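Local coordinates for protein acetylacetone-cleaving enzyme (Acinetobacter johnsonii, PDB 3BAL) that cleaves acetylacetone with molecular oxygen into methylglyoxal and acetate, as an iron-dependent, homotetrameric dioxygenase of the cupin superfamily, at residues 24-35 / 49-60. Residues are numbered along the deposited sequence; the frame is centred on the assembly and turned at random.
Sequences FPEAFSDGGITW and AIFNCPAGSSFA
Phe24, Phe51 and Phe59 form an aromatic cluster where residues 24-35 and 49-60 pass from one sheet of the cupin jelly roll to the other. Phe59 directs its edge at one face of Phe24, CE2 to CE2 3.6 Å with the planes at 84°, while Phe51 brings its own edge toward Phe24 with the planes at 71°. With chi1 at -170° the Phe24 ring swings away from its own N and reaches Phe51 and Phe59. Ile33 CD1 sits over the centre of one Phe59 face, 3.9 Å from the centroid, a CH-pi contact. Two short antiparallel pairings hold the backbones together beside the cluster. Thr34 and Asn52 exchange two nearly straight backbone hydrogen bonds, N to O 3.0 Å each; Asp30 and Ser58 exchange a more bent pair, each 2.9 Å from N to O, and Ala60 N adds a 2.8 Å bond to Phe28 O. Between the Asp30-Ser58 and Thr34-Asn52 pairs the register shifts by two residues, around the Gly32 inverse gamma turn and the type II turn from Pro54 to Ser57. One water bridges Asp30 OD1, Gly56 O and Ser58 OG. Strand 34-41 pairs with strand 46-53 in one sheet and strand 29-30 with strand 57-64 in the other; Phe115 of strand 113-120 stacks on Phe51, and Ala60 O is hydrogen-bonded to ND1 of the zinc ligand His62.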
loop_
_atom_site.group_PDB
_atom_site.type_symbol
_atom_site.label_atom_id
_atom_site.label_comp_id
_atom_site.label_asym_id
_atom_site.label_seq_id
_atom_site.Cartn_x
_atom_site.Cartn_y
_atom_site.Cartn_z
ATOM N N PHE A 24 23.693 -14.829 1.100
ATOM C CA PHE A 24 22.727 -14.207 2.002
ATOM C C PHE A 24 23.394 -14.244 3.382
ATOM O O PHE A 24 24.037 -15.236 3.725
ATOM C CB PHE A 24 21.433 -15.026 2.009
ATOM C CG PHE A 24 20.288 -14.355 2.711
ATOM C CD1 PHE A 24 19.649 -13.263 2.137
ATOM C CD2 PHE A 24 19.852 -14.812 3.953
ATOM C CE1 PHE A 24 18.589 -12.631 2.786
ATOM C CE2 PHE A 24 18.794 -14.188 4.608
ATOM C CZ PHE A 24 18.161 -13.095 4.022
ATOM N N PRO A 25 23.247 -13.178 4.195
ATOM C CA PRO A 25 23.880 -13.165 5.523
ATOM C C PRO A 25 23.703 -14.422 6.376
ATOM O O PRO A 25 22.587 -14.903 6.580
ATOM C CB PRO A 25 23.309 -11.899 6.174
ATOM C CG PRO A 25 22.041 -11.648 5.425
ATOM C CD PRO A 25 22.396 -11.989 4.011
ATOM N N GLU A 26 24.825 -14.945 6.867
ATOM C CA GLU A 26 24.837 -16.150 7.686
ATOM C C GLU A 26 24.106 -15.987 9.003
ATOM O O GLU A 26 23.673 -16.968 9.608
ATOM C CB GLU A 26 26.274 -16.594 7.970
ATOM C CG GLU A 26 26.961 -17.275 6.802
ATOM C CD GLU A 26 28.210 -18.028 7.230
ATOM O OE1 GLU A 26 29.125 -17.391 7.801
ATOM O OE2 GLU A 26 28.279 -19.257 6.998
ATOM N N ALA A 27 23.970 -14.750 9.457
ATOM C CA ALA A 27 23.282 -14.508 10.713
ATOM C C ALA A 27 21.791 -14.862 10.612
ATOM O O ALA A 27 21.188 -15.296 11.596
ATOM C CB ALA A 27 23.455 -13.047 11.125
ATOM N N PHE A 28 21.211 -14.711 9.419
ATOM C CA PHE A 28 19.784 -14.979 9.221
ATOM C C PHE A 28 19.387 -16.181 8.356
ATOM O O PHE A 28 18.256 -16.253 7.869
ATOM C CB PHE A 28 19.108 -13.728 8.659
ATOM C CG PHE A 28 19.465 -12.475 9.390
ATOM C CD1 PHE A 28 20.578 -11.740 9.022
ATOM C CD2 PHE A 28 18.705 -12.045 10.467
ATOM C CE1 PHE A 28 20.934 -10.589 9.722
ATOM C CE2 PHE A 28 19.053 -10.895 11.175
ATOM C CZ PHE A 28 20.167 -10.167 10.801
ATOM N N SER A 29 20.306 -17.118 8.164
ATOM C CA SER A 29 20.007 -18.302 7.377
ATOM C C SER A 29 21.009 -19.416 7.659
ATOM O O SER A 29 21.958 -19.230 8.417
ATOM C CB SER A 29 20.004 -17.963 5.883
ATOM O OG SER A 29 21.259 -17.457 5.470
ATOM N N ASP A 30 20.762 -20.582 7.065
ATOM C CA ASP A 30 21.630 -21.747 7.197
ATOM C C ASP A 30 21.658 -22.449 5.844
ATOM O O ASP A 30 20.617 -22.655 5.221
ATOM C CB ASP A 30 21.112 -22.708 8.268
ATOM C CG ASP A 30 22.000 -23.932 8.420
ATOM O OD1 ASP A 30 21.547 -25.052 8.093
ATOM O OD2 ASP A 30 23.162 -23.777 8.860
ATOM N N GLY A 31 22.850 -22.828 5.399
ATOM C CA GLY A 31 22.979 -23.461 4.101
ATOM C C GLY A 31 23.488 -22.371 3.179
ATOM O O GLY A 31 23.484 -21.197 3.551
ATOM N N GLY A 32 23.916 -22.722 1.977
ATOM C CA GLY A 32 24.440 -21.691 1.099
ATOM C C GLY A 32 23.416 -20.893 0.316
ATOM O O GLY A 32 23.437 -20.919 -0.910
ATOM N N ILE A 33 22.524 -20.178 0.996
ATOM C CA ILE A 33 21.519 -19.388 0.282
ATOM C C ILE A 33 22.143 -18.156 -0.375
ATOM O O ILE A 33 22.942 -17.453 0.241
ATOM C CB ILE A 33 20.370 -18.929 1.235
ATOM C CG1 ILE A 33 19.574 -20.143 1.719
ATOM C CG2 ILE A 33 19.439 -17.956 0.515
ATOM C CD1 ILE A 33 18.395 -19.790 2.604
ATOM N N THR A 34 21.796 -17.912 -1.634
ATOM C CA THR A 34 22.303 -16.743 -2.348
ATOM C C THR A 34 21.095 -15.926 -2.804
ATOM O O THR A 34 19.996 -16.468 -2.956
ATOM C CB THR A 34 23.195 -17.147 -3.563
ATOM O OG1 THR A 34 22.517 -18.114 -4.376
ATOM C CG2 THR A 34 24.522 -17.727 -3.078
ATOM N N TRP A 35 21.273 -14.626 -3.000
ATOM C CA TRP A 35 20.137 -13.804 -3.401
ATOM C C TRP A 35 20.518 -12.589 -4.223
ATOM O O TRP A 35 21.693 -12.356 -4.510
ATOM C CB TRP A 35 19.361 -13.329 -2.157
ATOM C CG TRP A 35 20.061 -12.221 -1.379
ATOM C CD1 TRP A 35 21.358 -12.216 -0.949
ATOM C CD2 TRP A 35 19.503 -10.963 -0.967
ATOM N NE1 TRP A 35 21.644 -11.035 -0.303
ATOM C CE2 TRP A 35 20.525 -10.247 -0.302
ATOM C CE3 TRP A 35 18.239 -10.368 -1.098
ATOM C CZ2 TRP A 35 20.322 -8.967 0.230
ATOM C CZ3 TRP A 35 18.040 -9.095 -0.566
ATOM C CH2 TRP A 35 19.077 -8.410 0.086
ATOM N N ALA A 49 12.824 -9.216 -4.069
ATOM C CA ALA A 49 14.064 -9.976 -4.232
ATOM C C ALA A 49 13.852 -11.392 -4.760
ATOM O O ALA A 49 12.731 -11.902 -4.759
ATOM C CB ALA A 49 14.811 -10.022 -2.896
ATOM N N ILE A 50 14.939 -12.017 -5.215
ATOM C CA ILE A 50 14.894 -13.385 -5.724
ATOM C C ILE A 50 15.957 -14.236 -4.999
ATOM O O ILE A 50 17.055 -13.755 -4.713
ATOM C CB ILE A 50 15.076 -13.412 -7.276
ATOM C CG1 ILE A 50 14.929 -14.842 -7.799
ATOM C CG2 ILE A 50 16.413 -12.802 -7.680
ATOM C CD1 ILE A 50 14.652 -14.908 -9.296
ATOM N N PHE A 51 15.626 -15.491 -4.688
ATOM C CA PHE A 51 16.542 -16.360 -3.946
ATOM C C PHE A 51 16.826 -17.737 -4.555
ATOM O O PHE A 51 15.936 -18.370 -5.129
ATOM C CB PHE A 51 16.021 -16.585 -2.511
ATOM C CG PHE A 51 15.636 -15.319 -1.786
ATOM C CD1 PHE A 51 14.462 -14.640 -2.116
ATOM C CD2 PHE A 51 16.465 -14.787 -0.800
ATOM C CE1 PHE A 51 14.115 -13.446 -1.479
ATOM C CE2 PHE A 51 16.131 -13.590 -0.155
ATOM C CZ PHE A 51 14.951 -12.915 -0.497
ATOM N N ASN A 52 18.079 -18.180 -4.422
ATOM C CA ASN A 52 18.514 -19.505 -4.876
ATOM C C ASN A 52 18.875 -20.241 -3.581
ATOM O O ASN A 52 19.759 -19.803 -2.840
ATOM C CB ASN A 52 19.738 -19.421 -5.804
ATOM C CG ASN A 52 19.368 -19.029 -7.241
ATOM O OD1 ASN A 52 18.259 -19.302 -7.712
ATOM N ND2 ASN A 52 20.306 -18.411 -7.946
ATOM N N CYS A 53 18.189 -21.349 -3.311
ATOM C CA CYS A 53 18.388 -22.105 -2.075
ATOM C C CYS A 53 18.818 -23.559 -2.254
ATOM O O CYS A 53 18.113 -24.351 -2.876
ATOM C CB CYS A 53 17.092 -22.089 -1.259
ATOM S SG CYS A 53 16.279 -20.482 -1.208
ATOM N N PRO A 54 19.982 -23.928 -1.698
ATOM C CA PRO A 54 20.495 -25.298 -1.793
ATOM C C PRO A 54 19.595 -26.265 -1.028
ATOM O O PRO A 54 18.759 -25.849 -0.217
ATOM C CB PRO A 54 21.877 -25.194 -1.149
ATOM C CG PRO A 54 22.285 -23.802 -1.452
ATOM C CD PRO A 54 21.014 -23.028 -1.160
ATOM N N ALA A 55 19.762 -27.557 -1.279
ATOM C CA ALA A 55 18.970 -28.546 -0.570
ATOM C C ALA A 55 19.390 -28.504 0.901
ATOM O O ALA A 55 20.580 -28.432 1.216
ATOM C CB ALA A 55 19.210 -29.930 -1.156
ATOM N N GLY A 56 18.404 -28.517 1.794
ATOM C CA GLY A 56 18.688 -28.486 3.215
ATOM C C GLY A 56 18.832 -27.104 3.832
ATOM O O GLY A 56 19.056 -26.996 5.045
ATOM N N SER A 57 18.704 -26.047 3.028
ATOM C CA SER A 57 18.847 -24.681 3.550
ATOM C C SER A 57 17.567 -24.135 4.183
ATOM O O SER A 57 16.483 -24.681 3.982
ATOM C CB SER A 57 19.338 -23.721 2.451
ATOM O OG SER A 57 18.383 -23.536 1.425
ATOM N N SER A 58 17.714 -23.065 4.962
ATOM C CA SER A 58 16.588 -22.443 5.647
ATOM C C SER A 58 16.897 -21.016 6.078
ATOM O O SER A 58 18.046 -20.566 6.011
ATOM C CB SER A 58 16.206 -23.261 6.885
ATOM O OG SER A 58 17.283 -23.328 7.805
ATOM N N PHE A 59 15.857 -20.308 6.511
ATOM C CA PHE A 59 15.989 -18.934 6.985
ATOM C C PHE A 59 15.782 -18.903 8.495
ATOM O O PHE A 59 15.061 -19.737 9.038
ATOM C CB PHE A 59 14.948 -18.016 6.329
ATOM C CG PHE A 59 15.208 -17.729 4.870
ATOM C CD1 PHE A 59 14.581 -18.475 3.866
ATOM C CD2 PHE A 59 16.054 -16.683 4.500
ATOM C CE1 PHE A 59 14.790 -18.175 2.518
ATOM C CE2 PHE A 59 16.273 -16.374 3.157
ATOM C CZ PHE A 59 15.639 -17.118 2.161
ATOM N N ALA A 60 16.422 -17.946 9.166
ATOM C CA ALA A 60 16.287 -17.794 10.615
ATOM C C ALA A 60 14.850 -17.380 10.926
ATOM O O ALA A 60 14.151 -16.864 10.050
ATOM C CB ALA A 60 17.258 -16.742 11.119
HETATM O O HOH W 1 18.806 -25.532 7.395
HETATM O O HOH W 2 22.794 -20.661 -3.583
#